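Local coordinates for protein inactive dihydroorotase-like domain (PDB 5NNL) that is a catalytically inactive dihydroorotase-like domain, built as a (beta/alpha)8 barrel of the amidohydrolase type with a smaller beta-strand portion beside it, at residues E25-V30 / I42-V47; V61-S66 / F74-T79; V179-L184 / L243-T248; A249-R254 / E285-F290. All blocks are in the same frame, centred on the assembly; numbering follows the deposited sequence.

Interaction 1. Residues E25-V30 / I42-V47; sequences EDLQRV and IRIMPV
With chi1 at 177°, L27 swings its CG as far from its own backbone N as it can go, and chi2 near 53° then turns CD1 toward I44; I44 answers with chi1 -51°, which sets CG1 on the side of its backbone N and carries CD1 out to meet the leucine. The pair belongs to the (beta/alpha)8 barrel of this amidohydrolase-type domain: helix 26-37 lies on the outer face of strand 39-44, the strand that follows it in the chain. Methyl meets methyl, L27 CD1 lying 3.7 Å from I44 CD1, and the same leucine methyl is 4.0 Å from I44 CG1, so it rests against the end of the isoleucine branch as the two side chains pass at a slant.

One turn further along the helix, the CB of V30 is directed toward the strand and its CG1 faces the end of I42. Both strand residues aim at the helix, while R43 between them faces the other way and gives its guanidinium to S97 OG and the carbonyl of I12. All four touching residues are buried and the contact is entirely apolar, a modest 124 Å² in total. The backbones stay well apart, with L27 CA 8.5 Å from I44 CA, so only side-chain ends bridge the gap. I42 also lies against T31 and S34 of the same helix, and V30 against V235 of a loop. The second helix-strand touch is looser than the first, V30 CG1 standing 4.1 Å from I42 CD1.

Interaction 2. Residues V61-S66 / F74-T79; sequences VAQQNS and FNLSIT
S66 and F74 make the closest approach here: S66 CB comes to 3.5 Å from F74 CZ, meeting the far end of the ring at a slant. The other tight spot is L76, whose CD1 reaches Q63 CG at 3.7 Å, where this leucine methyl crosses the aliphatic part of the glutamine at an angle. A62 fits against the fork of the same leucine, its CB 4.1 Å from L76 CD1 and 4.2 Å from L76 CD2. L76 CG also lies at the edge of the F74 ring, in its plane.

S66 is fixed by its own segment. Chi1 of 78° sets its OG between the backbone N and the carbonyl carbon, from where it donates to Q63 O at 2.6 Å, in the carbonyl plane and on a lone pair. S66 N is bonded to the same oxygen; two donors on one carbonyl hold the serine in place, with its CB toward the ring.

Toward solvent the contact thins out. Q63 and S66 are only partly buried, and beyond its packed CG the extended glutamine ends in a polar group whose NE2 bonds to E94 OE1. F74 packs on I42 and I44 of strand 39-44 and L76 on I44, while A62 touches I53 of a loop. The contact thus seats helix 56-64 on strand 73-79, the closing half of the beta-alpha-beta unit that begins with strand 39-44.

Interaction 3. Residues V179-L184 / L243-T248; sequences VCVYSL and LPLLLT
The Y182 ring meets L245 with its edge: L245 CD1 lies near the ring plane, 3.8 Å from Y182 CE1 and 3.9 Å from Y182 CD1, and nothing from 243-248 touches either face. Outside the two segments, L221, P222 and P300 also pack on this tyrosine. Its CB leaves the backbone away from helix 242-251, yet the length of the side chain brings the ring back beside the leucine, and the hydroxyl is hydrogen-bonded to D241 OD2, just ahead of that helix. The hydroxyl bond and the methyl at the edge both help to fix the ring.

V181 is the other half of the contact, its CB directed toward the helix. Chi1 of 172° spreads its two methyls across L246: V181 CG1 stands 4.1 Å from L246 CG, and V181 CG2 is the same distance from L246 CD1. CG1 also approaches L245 CD1 at 4.2 Å, so the valine faces two successive leucines at once. L246 goes on to touch F216, and L245 to touch F301.

At the far end of the helical segment, T248 OG1 donates to P244 O at 2.7 Å, coming from above the carbonyl plane, and T248 N uses the same oxygen. OG1 is also bonded to K307 N.

Strand 175-180 is the seventh parallel strand of the (beta/alpha)8 barrel, and V181 and Y182 begin the short helical turn at its C-terminal end. That is the end at which relatives in the amidohydrolase superfamily carry their active site.

Interaction 4. Residues A249-R254 / E285-F290; sequences AVVDGR and ELDRAF
Apolar touches join V250 and V251 to L286. V251 CG2 lies 4.0 Å from L286 CG, and L286 CD1 is equally near; chi1 of 170° places this methyl beside the valine's backbone N, facing the turn. V250 comes in from the neighbouring position on the helix, its CG1 4.3 Å from L286 CD2, so the leucine branch lies against both valines.

Van der Waals contacts with oxygen add to this. The same V251 methyl rests 3.8 Å from L286 O and 3.9 Å from D287 OD1, an apolar group laid against the carbonyl and the carboxylate.

No ion pair spans the two segments: D287 OD2 forms a salt bridge with R2 NE, while within 285-290 R288 NH1 and E285 OE2 form one at 3.5 Å, with the carboxylate oxygen in the guanidinium plane at its edge.

Backbone bonds shape both segments. Helix 242-251 ends in a Schellman motif: G253, with positive phi, gives its N to V250 O at 2.9 Å, and R254 N bonds to A249 O at 2.8 Å. Across from it, E285 to R288 form a type I beta turn, at a corner in the chain.

The turn interrupts strand 281-291, which runs antiparallel to strands 3-11 and 305-315. L286 packs on L247 as well, and V250 reaches V257 and V260, placing the helix end between this strand and helix 257-271.

From the N terminus the four contacts follow in series; none nests in or crosses another. Interaction 1 closes an 11-residue loop holding most of helix 26-37, and interaction 2 closes one of seven residues; both tie a helix to the strand that follows it in the barrel. Their strands are neighbours, joined by probable hydrogen bonds, among them I44 N to N75 O at 3.0 Å. Interaction 3 spans 58 residues, linking the end of strand 175-180 to helix 242-251, on the opposite side of the chain's centre from interaction 2. Interaction 4 uses the end of that helix, closes 30 residues, and carries the connection on to strand 281-291; L247 packs on L286 between the two.

Interaction 1. Residues E25-V30 / I42-V47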
loop_
_atom_site.group_PDB
_atom_site.type_symbol
_atom_site.label_atom_id
_atom_site.label_comp_id
_atom_site.label_asym_id
_atom_site.label_seq_id
_atom_site.Cartn_x
_atom_site.Cartn_y
_atom_site.Cartn_z
ATOM N N GLU A 25 -15.739 7.946 9.517
ATOM C CA GLU A 25 -14.552 8.761 9.736
ATOM C C GLU A 25 -13.264 8.039 9.358
ATOM O O GLU A 25 -12.195 8.658 9.402
ATOM C CB GLU A 25 -14.486 9.190 11.205
ATOM C CG GLU A 25 -14.255 10.683 11.426
ATOM C CD GLU A 25 -14.793 11.163 12.764
ATOM O OE1 GLU A 25 -15.717 10.517 13.302
ATOM O OE2 GLU A 25 -14.291 12.184 13.280
ATOM N N ASP A 26 -13.344 6.758 8.985
ATOM C CA ASP A 26 -12.149 5.945 8.767
ATOM C C ASP A 26 -11.191 6.585 7.767
ATOM O O ASP A 26 -9.996 6.721 8.042
ATOM C CB ASP A 26 -12.554 4.547 8.293
ATOM C CG ASP A 26 -13.133 3.691 9.408
ATOM O OD1 ASP A 26 -13.343 4.215 10.523
ATOM O OD2 ASP A 26 -13.370 2.487 9.165
ATOM N N LEU A 27 -11.691 6.961 6.587
ATOM C CA LEU A 27 -10.807 7.516 5.567
ATOM C C LEU A 27 -10.058 8.734 6.097
ATOM O O LEU A 27 -8.830 8.823 5.977
ATOM C CB LEU A 27 -11.599 7.873 4.307
ATOM C CG LEU A 27 -10.784 8.526 3.183
ATOM C CD1 LEU A 27 -9.562 7.694 2.816
ATOM C CD2 LEU A 27 -11.649 8.749 1.959
ATOM N N GLN A 28 -10.783 9.686 6.693
ATOM C CA GLN A 28 -10.135 10.861 7.271
ATOM C C GLN A 28 -9.037 10.462 8.246
ATOM O O GLN A 28 -7.896 10.924 8.140
ATOM C CB GLN A 28 -11.160 11.747 7.984
ATOM C CG GLN A 28 -10.514 12.790 8.911
ATOM C CD GLN A 28 -11.503 13.796 9.462
ATOM O OE1 GLN A 28 -11.838 13.767 10.647
ATOM N NE2 GLN A 28 -11.962 14.705 8.609
ATOM N N ARG A 29 -9.371 9.610 9.215
ATOM C CA ARG A 29 -8.405 9.268 10.253
ATOM C C ARG A 29 -7.176 8.587 9.663
ATOM O O ARG A 29 -6.054 8.797 10.139
ATOM C CB ARG A 29 -9.053 8.383 11.315
ATOM C CG ARG A 29 -8.072 7.922 12.377
ATOM C CD ARG A 29 -8.725 7.788 13.738
ATOM N NE ARG A 29 -7.918 6.973 14.641
ATOM C CZ ARG A 29 -8.368 6.434 15.770
ATOM N NH1 ARG A 29 -9.628 6.612 16.142
ATOM N NH2 ARG A 29 -7.557 5.708 16.527
ATOM N N VAL A 30 -7.361 7.771 8.622
ATOM C CA VAL A 30 -6.215 7.133 7.980
ATOM C C VAL A 30 -5.302 8.184 7.366
ATOM O O VAL A 30 -4.073 8.062 7.411
ATOM C CB VAL A 30 -6.685 6.103 6.934
ATOM C CG1 VAL A 30 -5.520 5.626 6.061
ATOM C CG2 VAL A 30 -7.322 4.920 7.630
ATOM N N ILE A 42 -1.388 8.706 -0.621
ATOM C CA ILE A 42 -1.729 7.308 -0.378
ATOM C C ILE A 42 -2.764 6.862 -1.399
ATOM O O ILE A 42 -3.686 7.611 -1.739
ATOM C CB ILE A 42 -2.253 7.081 1.058
ATOM C CG1 ILE A 42 -3.555 7.850 1.299
ATOM C CG2 ILE A 42 -1.196 7.484 2.072
ATOM C CD1 ILE A 42 -4.229 7.523 2.628
ATOM N N ARG A 43 -2.603 5.638 -1.891
ATOM C CA ARG A 43 -3.643 4.970 -2.656
ATOM C C ARG A 43 -4.499 4.159 -1.696
ATOM O O ARG A 43 -3.975 3.385 -0.888
ATOM C CB ARG A 43 -3.050 4.065 -3.737
ATOM C CG ARG A 43 -4.059 3.085 -4.330
ATOM C CD ARG A 43 -3.470 2.204 -5.418
ATOM N NE ARG A 43 -4.418 1.154 -5.772
ATOM C CZ ARG A 43 -4.630 0.061 -5.043
ATOM N NH1 ARG A 43 -3.951 -0.141 -3.918
ATOM N NH2 ARG A 43 -5.526 -0.832 -5.439
ATOM N N ILE A 44 -5.808 4.347 -1.784
ATOM C CA ILE A 44 -6.751 3.682 -0.897
ATOM C C ILE A 44 -7.085 2.314 -1.476
ATOM O O ILE A 44 -7.487 2.202 -2.641
ATOM C CB ILE A 44 -8.018 4.533 -0.712
ATOM C CG1 ILE A 44 -7.652 5.969 -0.310
ATOM C CG2 ILE A 44 -8.930 3.907 0.326
ATOM C CD1 ILE A 44 -6.822 6.072 0.953
ATOM N N MET A 45 -6.913 1.277 -0.668
ATOM C CA MET A 45 -7.216 -0.079 -1.104
ATOM C C MET A 45 -8.716 -0.209 -1.341
ATOM O O MET A 45 -9.502 0.016 -0.410
ATOM C CB MET A 45 -6.752 -1.090 -0.062
ATOM C CG MET A 45 -5.248 -1.058 0.196
ATOM S SD MET A 45 -4.711 -2.261 1.421
ATOM C CE MET A 45 -5.037 -3.793 0.553
ATOM N N PRO A 46 -9.161 -0.569 -2.548
ATOM C CA PRO A 46 -10.611 -0.615 -2.808
ATOM C C PRO A 46 -11.354 -1.668 -1.998
ATOM O O PRO A 46 -12.579 -1.567 -1.868
ATOM C CB PRO A 46 -10.693 -0.904 -4.314
ATOM C CG PRO A 46 -9.381 -1.545 -4.664
ATOM C CD PRO A 46 -8.365 -0.967 -3.721
ATOM N N VAL A 47 -10.665 -2.664 -1.450
ATOM C CA VAL A 47 -11.291 -3.705 -0.642
ATOM C C VAL A 47 -11.130 -3.321 0.823
ATOM O O VAL A 47 -10.005 -3.161 1.313
ATOM C CB VAL A 47 -10.678 -5.085 -0.934
ATOM C CG1 VAL A 47 -11.211 -6.146 0.025
ATOM C CG2 VAL A 47 -10.952 -5.492 -2.386
#

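Interaction 2. Residues V61-S66 / F74-T79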
loop_
_atom_site.group_PDB
_atom_site.type_symbol
_atom_site.label_atom_id
_atom_site.label_comp_id
_atom_site.label_asym_id
_atom_site.label_seq_id
_atom_site.Cartn_x
_atom_site.Cartn_y
_atom_site.Cartn_z
ATOM N N VAL A 61 -19.997 6.498 -2.252
ATOM C CA VAL A 61 -19.932 6.467 -0.794
ATOM C C VAL A 61 -18.512 6.760 -0.329
ATOM O O VAL A 61 -18.295 7.553 0.596
ATOM C CB VAL A 61 -20.435 5.113 -0.259
ATOM C CG1 VAL A 61 -20.381 5.085 1.265
ATOM C CG2 VAL A 61 -21.856 4.840 -0.741
ATOM N N ALA A 62 -17.523 6.130 -0.966
ATOM C CA ALA A 62 -16.132 6.417 -0.635
ATOM C C ALA A 62 -15.807 7.884 -0.885
ATOM O O ALA A 62 -15.121 8.523 -0.079
ATOM C CB ALA A 62 -15.204 5.514 -1.447
ATOM N N GLN A 63 -16.305 8.437 -1.993
ATOM C CA GLN A 63 -16.028 9.832 -2.318
ATOM C C GLN A 63 -16.647 10.771 -1.291
ATOM O O GLN A 63 -16.018 11.751 -0.875
ATOM C CB GLN A 63 -16.546 10.151 -3.720
ATOM C CG GLN A 63 -15.753 9.487 -4.833
ATOM C CD GLN A 63 -16.411 9.623 -6.192
ATOM O OE1 GLN A 63 -17.635 9.705 -6.300
ATOM N NE2 GLN A 63 -15.596 9.648 -7.239
ATOM N N GLN A 64 -17.882 10.488 -0.868
ATOM C CA GLN A 64 -18.524 11.323 0.143
ATOM C C GLN A 64 -17.723 11.330 1.439
ATOM O O GLN A 64 -17.580 12.376 2.084
ATOM C CB GLN A 64 -19.952 10.839 0.405
ATOM C CG GLN A 64 -21.025 11.860 0.054
ATOM C CD GLN A 64 -21.030 12.226 -1.419
ATOM O OE1 GLN A 64 -21.064 13.404 -1.778
ATOM N NE2 GLN A 64 -21.004 11.213 -2.282
ATOM N N ASN A 65 -17.190 10.172 1.837
ATOM C CA ASN A 65 -16.425 10.085 3.075
ATOM C C ASN A 65 -15.159 10.932 3.051
ATOM O O ASN A 65 -14.546 11.125 4.106
ATOM C CB ASN A 65 -16.078 8.626 3.362
ATOM C CG ASN A 65 -17.268 7.840 3.866
ATOM O OD1 ASN A 65 -18.110 8.370 4.591
ATOM N ND2 ASN A 65 -17.350 6.572 3.482
ATOM N N SER A 66 -14.753 11.438 1.887
ATOM C CA SER A 66 -13.624 12.353 1.791
ATOM C C SER A 66 -14.035 13.815 1.908
ATOM O O SER A 66 -13.164 14.677 2.072
ATOM C CB SER A 66 -12.895 12.159 0.461
ATOM O OG SER A 66 -13.602 12.786 -0.597
ATOM N N PHE A 74 -4.773 11.751 -1.940
ATOM C CA PHE A 74 -5.111 10.344 -2.083
ATOM C C PHE A 74 -5.718 10.082 -3.452
ATOM O O PHE A 74 -6.197 10.990 -4.135
ATOM C CB PHE A 74 -6.069 9.886 -0.975
ATOM C CG PHE A 74 -7.474 10.389 -1.133
ATOM C CD1 PHE A 74 -7.837 11.640 -0.656
ATOM C CD2 PHE A 74 -8.437 9.605 -1.749
ATOM C CE1 PHE A 74 -9.132 12.102 -0.798
ATOM C CE2 PHE A 74 -9.730 10.061 -1.892
ATOM C CZ PHE A 74 -10.079 11.310 -1.417
ATOM N N ASN A 75 -5.659 8.814 -3.842
ATOM C CA ASN A 75 -6.325 8.288 -5.021
ATOM C C ASN A 75 -7.239 7.157 -4.578
ATOM O O ASN A 75 -6.883 6.376 -3.690
ATOM C CB ASN A 75 -5.312 7.758 -6.043
ATOM C CG ASN A 75 -5.210 8.626 -7.280
ATOM O OD1 ASN A 75 -6.218 9.086 -7.819
ATOM N ND2 ASN A 75 -3.983 8.848 -7.744
ATOM N N LEU A 76 -8.421 7.082 -5.175
ATOM C CA LEU A 76 -9.260 5.911 -4.994
ATOM C C LEU A 76 -8.906 4.860 -6.041
ATOM O O LEU A 76 -8.150 5.106 -6.986
ATOM C CB LEU A 76 -10.744 6.275 -5.076
ATOM C CG LEU A 76 -11.327 7.050 -3.890
ATOM C CD1 LEU A 76 -12.774 7.434 -4.165
ATOM C CD2 LEU A 76 -11.237 6.240 -2.604
ATOM N N SER A 77 -9.455 3.668 -5.849
ATOM C CA SER A 77 -9.255 2.562 -6.768
ATOM C C SER A 77 -10.547 1.762 -6.789
ATOM O O SER A 77 -11.457 2.004 -5.992
ATOM C CB SER A 77 -8.054 1.705 -6.351
ATOM O OG SER A 77 -7.756 0.705 -7.312
ATOM N N ILE A 78 -10.627 0.801 -7.705
ATOM C CA ILE A 78 -11.847 0.024 -7.888
ATOM C C ILE A 78 -11.499 -1.446 -8.084
ATOM O O ILE A 78 -10.512 -1.781 -8.746
ATOM C CB ILE A 78 -12.676 0.557 -9.073
ATOM C CG1 ILE A 78 -14.001 -0.192 -9.160
ATOM C CG2 ILE A 78 -11.890 0.453 -10.383
ATOM C CD1 ILE A 78 -15.140 0.670 -9.704
ATOM N N THR A 79 -12.331 -2.316 -7.514
ATOM C CA THR A 79 -12.123 -3.757 -7.543
ATOM C C THR A 79 -12.807 -4.390 -8.745
ATOM O O THR A 79 -13.953 -4.063 -9.071
ATOM C CB THR A 79 -12.678 -4.398 -6.272
ATOM O OG1 THR A 79 -12.354 -3.581 -5.144
ATOM C CG2 THR A 79 -12.110 -5.789 -6.071
#

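Interaction 3. Residues V179-L184 / L243-T248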
loop_
_atom_site.group_PDB
_atom_site.type_symbol
_atom_site.label_atom_id
_atom_site.label_comp_id
_atom_site.label_asym_id
_atom_site.label_seq_id
_atom_site.Cartn_x
_atom_site.Cartn_y
_atom_site.Cartn_z
ATOM N N VAL A 179 6.121 -5.434 -1.638
ATOM C CA VAL A 179 5.904 -6.261 -0.461
ATOM C C VAL A 179 5.435 -5.345 0.656
ATOM O O VAL A 179 5.829 -4.177 0.736
ATOM C CB VAL A 179 7.168 -7.043 -0.026
ATOM C CG1 VAL A 179 7.773 -7.785 -1.200
ATOM C CG2 VAL A 179 8.193 -6.122 0.600
ATOM N N CYS A 180 4.580 -5.878 1.517
ATOM C CA CYS A 180 4.208 -5.162 2.726
ATOM C C CYS A 180 5.386 -5.148 3.688
ATOM O O CYS A 180 6.095 -6.147 3.838
ATOM C CB CYS A 180 3.000 -5.816 3.391
ATOM S SG CYS A 180 1.588 -6.047 2.300
ATOM N N VAL A 181 5.587 -4.011 4.356
ATOM C CA VAL A 181 6.759 -3.850 5.213
ATOM C C VAL A 181 6.792 -4.922 6.296
ATOM O O VAL A 181 7.852 -5.482 6.600
ATOM C CB VAL A 181 6.785 -2.433 5.818
ATOM C CG1 VAL A 181 7.887 -2.312 6.880
ATOM C CG2 VAL A 181 6.993 -1.394 4.719
ATOM N N TYR A 182 5.643 -5.215 6.911
ATOM C CA TYR A 182 5.608 -6.234 7.957
ATOM C C TYR A 182 6.140 -7.573 7.461
ATOM O O TYR A 182 6.723 -8.333 8.242
ATOM C CB TYR A 182 4.182 -6.420 8.480
ATOM C CG TYR A 182 3.770 -5.505 9.617
ATOM C CD1 TYR A 182 4.553 -4.424 10.006
ATOM C CD2 TYR A 182 2.587 -5.735 10.308
ATOM C CE1 TYR A 182 4.161 -3.599 11.047
ATOM C CE2 TYR A 182 2.190 -4.920 11.345
ATOM C CZ TYR A 182 2.975 -3.856 11.711
ATOM O OH TYR A 182 2.558 -3.054 12.748
ATOM N N SER A 183 5.940 -7.883 6.176
ATOM C CA SER A 183 6.398 -9.161 5.642
ATOM C C SER A 183 7.899 -9.353 5.821
ATOM O O SER A 183 8.367 -10.492 5.932
ATOM C CB SER A 183 6.041 -9.275 4.161
ATOM O OG SER A 183 4.641 -9.343 3.964
ATOM N N LEU A 184 8.672 -8.265 5.832
ATOM C CA LEU A 184 10.120 -8.381 5.954
ATOM C C LEU A 184 10.584 -8.580 7.390
ATOM O O LEU A 184 11.736 -8.978 7.601
ATOM C CB LEU A 184 10.801 -7.138 5.374
ATOM C CG LEU A 184 10.720 -6.920 3.859
ATOM C CD1 LEU A 184 11.569 -5.730 3.453
ATOM C CD2 LEU A 184 11.149 -8.159 3.079
ATOM N N LEU A 243 7.896 2.786 8.473
ATOM C CA LEU A 243 9.134 3.458 8.101
ATOM C C LEU A 243 10.213 3.233 9.159
ATOM O O LEU A 243 11.362 2.938 8.804
ATOM C CB LEU A 243 8.882 4.951 7.867
ATOM C CG LEU A 243 10.062 5.815 7.423
ATOM C CD1 LEU A 243 10.636 5.313 6.116
ATOM C CD2 LEU A 243 9.616 7.270 7.288
ATOM N N PRO A 244 9.903 3.355 10.455
ATOM C CA PRO A 244 10.941 3.068 11.461
ATOM C C PRO A 244 11.516 1.668 11.349
ATOM O O PRO A 244 12.730 1.493 11.510
ATOM C CB PRO A 244 10.209 3.282 12.791
ATOM C CG PRO A 244 9.112 4.211 12.473
ATOM C CD PRO A 244 8.689 3.921 11.069
ATOM N N LEU A 245 10.673 0.660 11.093
ATOM C CA LEU A 245 11.185 -0.684 10.840
ATOM C C LEU A 245 12.218 -0.668 9.721
ATOM O O LEU A 245 13.272 -1.306 9.826
ATOM C CB LEU A 245 10.033 -1.629 10.489
ATOM C CG LEU A 245 9.137 -2.101 11.637
ATOM C CD1 LEU A 245 7.868 -2.744 11.092
ATOM C CD2 LEU A 245 9.883 -3.073 12.538
ATOM N N LEU A 246 11.933 0.069 8.645
ATOM C CA LEU A 246 12.882 0.168 7.541
ATOM C C LEU A 246 14.126 0.942 7.951
ATOM O O LEU A 246 15.250 0.535 7.638
ATOM C CB LEU A 246 12.219 0.842 6.343
ATOM C CG LEU A 246 11.046 0.087 5.722
ATOM C CD1 LEU A 246 10.281 0.998 4.774
ATOM C CD2 LEU A 246 11.535 -1.157 5.000
ATOM N N LEU A 247 13.944 2.067 8.642
ATOM C CA LEU A 247 15.090 2.873 9.041
ATOM C C LEU A 247 15.934 2.158 10.086
ATOM O O LEU A 247 17.152 2.357 10.138
ATOM C CB LEU A 247 14.614 4.228 9.556
ATOM C CG LEU A 247 13.826 5.054 8.537
ATOM C CD1 LEU A 247 13.374 6.356 9.154
ATOM C CD2 LEU A 247 14.642 5.323 7.281
ATOM N N THR A 248 15.312 1.327 10.922
ATOM C CA THR A 248 16.086 0.483 11.824
ATOM C C THR A 248 16.969 -0.478 11.037
ATOM O O THR A 248 18.115 -0.736 11.422
ATOM C CB THR A 248 15.142 -0.276 12.759
ATOM O OG1 THR A 248 14.328 0.661 13.478
ATOM C CG2 THR A 248 15.925 -1.132 13.755
#

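Interaction 4. Residues A249-R254 / E285-F290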
loop_
_atom_site.group_PDB
_atom_site.type_symbol
_atom_site.label_atom_id
_atom_site.label_comp_id
_atom_site.label_asym_id
_atom_site.label_seq_id
_atom_site.Cartn_x
_atom_site.Cartn_y
_atom_site.Cartn_z
ATOM N N ALA A 249 16.458 -1.000 9.918
ATOM C CA ALA A 249 17.265 -1.864 9.061
ATOM C C ALA A 249 18.359 -1.078 8.348
ATOM O O ALA A 249 19.428 -1.629 8.062
ATOM C CB ALA A 249 16.374 -2.575 8.043
ATOM N N VAL A 250 18.108 0.198 8.041
ATOM C CA VAL A 250 19.147 1.053 7.469
ATOM C C VAL A 250 20.285 1.226 8.466
ATOM O O VAL A 250 21.464 1.074 8.127
ATOM C CB VAL A 250 18.558 2.417 7.054
ATOM C CG1 VAL A 250 19.672 3.417 6.714
ATOM C CG2 VAL A 250 17.611 2.266 5.866
ATOM N N VAL A 251 19.943 1.564 9.710
ATOM C CA VAL A 251 20.952 1.740 10.748
ATOM C C VAL A 251 21.707 0.438 10.981
ATOM O O VAL A 251 22.911 0.445 11.267
ATOM C CB VAL A 251 20.287 2.262 12.037
ATOM C CG1 VAL A 251 21.253 2.239 13.213
ATOM C CG2 VAL A 251 19.760 3.674 11.811
ATOM N N ASP A 252 21.022 -0.699 10.860
ATOM C CA ASP A 252 21.677 -1.993 11.006
ATOM C C ASP A 252 22.431 -2.420 9.755
ATOM O O ASP A 252 22.963 -3.534 9.725
ATOM C CB ASP A 252 20.652 -3.070 11.371
ATOM C CG ASP A 252 19.868 -2.726 12.623
ATOM O OD1 ASP A 252 20.339 -1.861 13.394
ATOM O OD2 ASP A 252 18.787 -3.317 12.836
ATOM N N GLY A 253 22.484 -1.579 8.726
ATOM C CA GLY A 253 23.250 -1.884 7.537
ATOM C C GLY A 253 22.608 -2.857 6.575
ATOM O O GLY A 253 23.297 -3.357 5.679
ATOM N N ARG A 254 21.312 -3.145 6.721
ATOM C CA ARG A 254 20.616 -4.027 5.790
ATOM C C ARG A 254 19.996 -3.282 4.615
ATOM O O ARG A 254 19.756 -3.894 3.568
ATOM C CB ARG A 254 19.515 -4.809 6.516
ATOM C CG ARG A 254 20.042 -5.835 7.510
ATOM C CD ARG A 254 19.146 -7.063 7.595
ATOM N NE ARG A 254 18.040 -6.886 8.530
ATOM C CZ ARG A 254 16.984 -7.693 8.598
ATOM N NH1 ARG A 254 16.881 -8.727 7.776
ATOM N NH2 ARG A 254 16.027 -7.463 9.484
ATOM N N GLU A 285 14.927 12.148 12.036
ATOM C CA GLU A 285 16.084 11.895 12.892
ATOM C C GLU A 285 16.341 10.394 12.824
ATOM O O GLU A 285 15.740 9.600 13.549
ATOM C CB GLU A 285 15.824 12.397 14.307
ATOM C CG GLU A 285 15.729 13.927 14.373
ATOM C CD GLU A 285 14.917 14.456 15.548
ATOM O OE1 GLU A 285 15.275 15.531 16.074
ATOM O OE2 GLU A 285 13.916 13.818 15.938
ATOM N N LEU A 286 17.239 10.006 11.917
ATOM C CA LEU A 286 17.426 8.597 11.582
ATOM C C LEU A 286 17.946 7.788 12.764
ATOM O O LEU A 286 17.649 6.593 12.877
ATOM C CB LEU A 286 18.381 8.490 10.395
ATOM C CG LEU A 286 18.831 7.099 9.958
ATOM C CD1 LEU A 286 17.641 6.241 9.573
ATOM C CD2 LEU A 286 19.807 7.218 8.802
ATOM N N ASP A 287 18.715 8.414 13.656
ATOM C CA ASP A 287 19.371 7.718 14.753
ATOM C C ASP A 287 18.620 7.806 16.071
ATOM O O ASP A 287 19.027 7.154 17.037
ATOM C CB ASP A 287 20.785 8.274 14.962
ATOM C CG ASP A 287 21.816 7.593 14.091
ATOM O OD1 ASP A 287 21.712 6.360 13.891
ATOM O OD2 ASP A 287 22.735 8.291 13.614
ATOM N N ARG A 288 17.557 8.596 16.147
ATOM C CA ARG A 288 16.853 8.758 17.409
ATOM C C ARG A 288 16.056 7.499 17.723
ATOM O O ARG A 288 15.249 7.042 16.905
ATOM C CB ARG A 288 15.936 9.975 17.356
ATOM C CG ARG A 288 15.377 10.347 18.714
ATOM C CD ARG A 288 14.519 11.590 18.660
ATOM N NE ARG A 288 13.797 11.781 19.916
ATOM C CZ ARG A 288 12.783 12.624 20.085
ATOM N NH1 ARG A 288 12.351 13.368 19.075
ATOM N NH2 ARG A 288 12.196 12.720 21.269
ATOM N N ALA A 289 16.290 6.934 18.903
ATOM C CA ALA A 289 15.540 5.774 19.357
ATOM C C ALA A 289 14.222 6.201 19.989
ATOM O O ALA A 289 14.079 7.319 20.496
ATOM C CB ALA A 289 16.354 4.968 20.369
ATOM N N PHE A 290 13.252 5.292 19.951
ATOM C CA PHE A 290 11.960 5.516 20.579
ATOM C C PHE A 290 11.299 4.167 20.801
ATOM O O PHE A 290 11.494 3.230 20.021
ATOM C CB PHE A 290 11.060 6.414 19.725
ATOM C CG PHE A 290 10.467 5.718 18.532
ATOM C CD1 PHE A 290 11.195 5.573 17.365
ATOM C CD2 PHE A 290 9.181 5.211 18.580
ATOM C CE1 PHE A 290 10.652 4.934 16.270
ATOM C CE2 PHE A 290 8.633 4.573 17.486
ATOM C CZ PHE A 290 9.369 4.433 16.330
#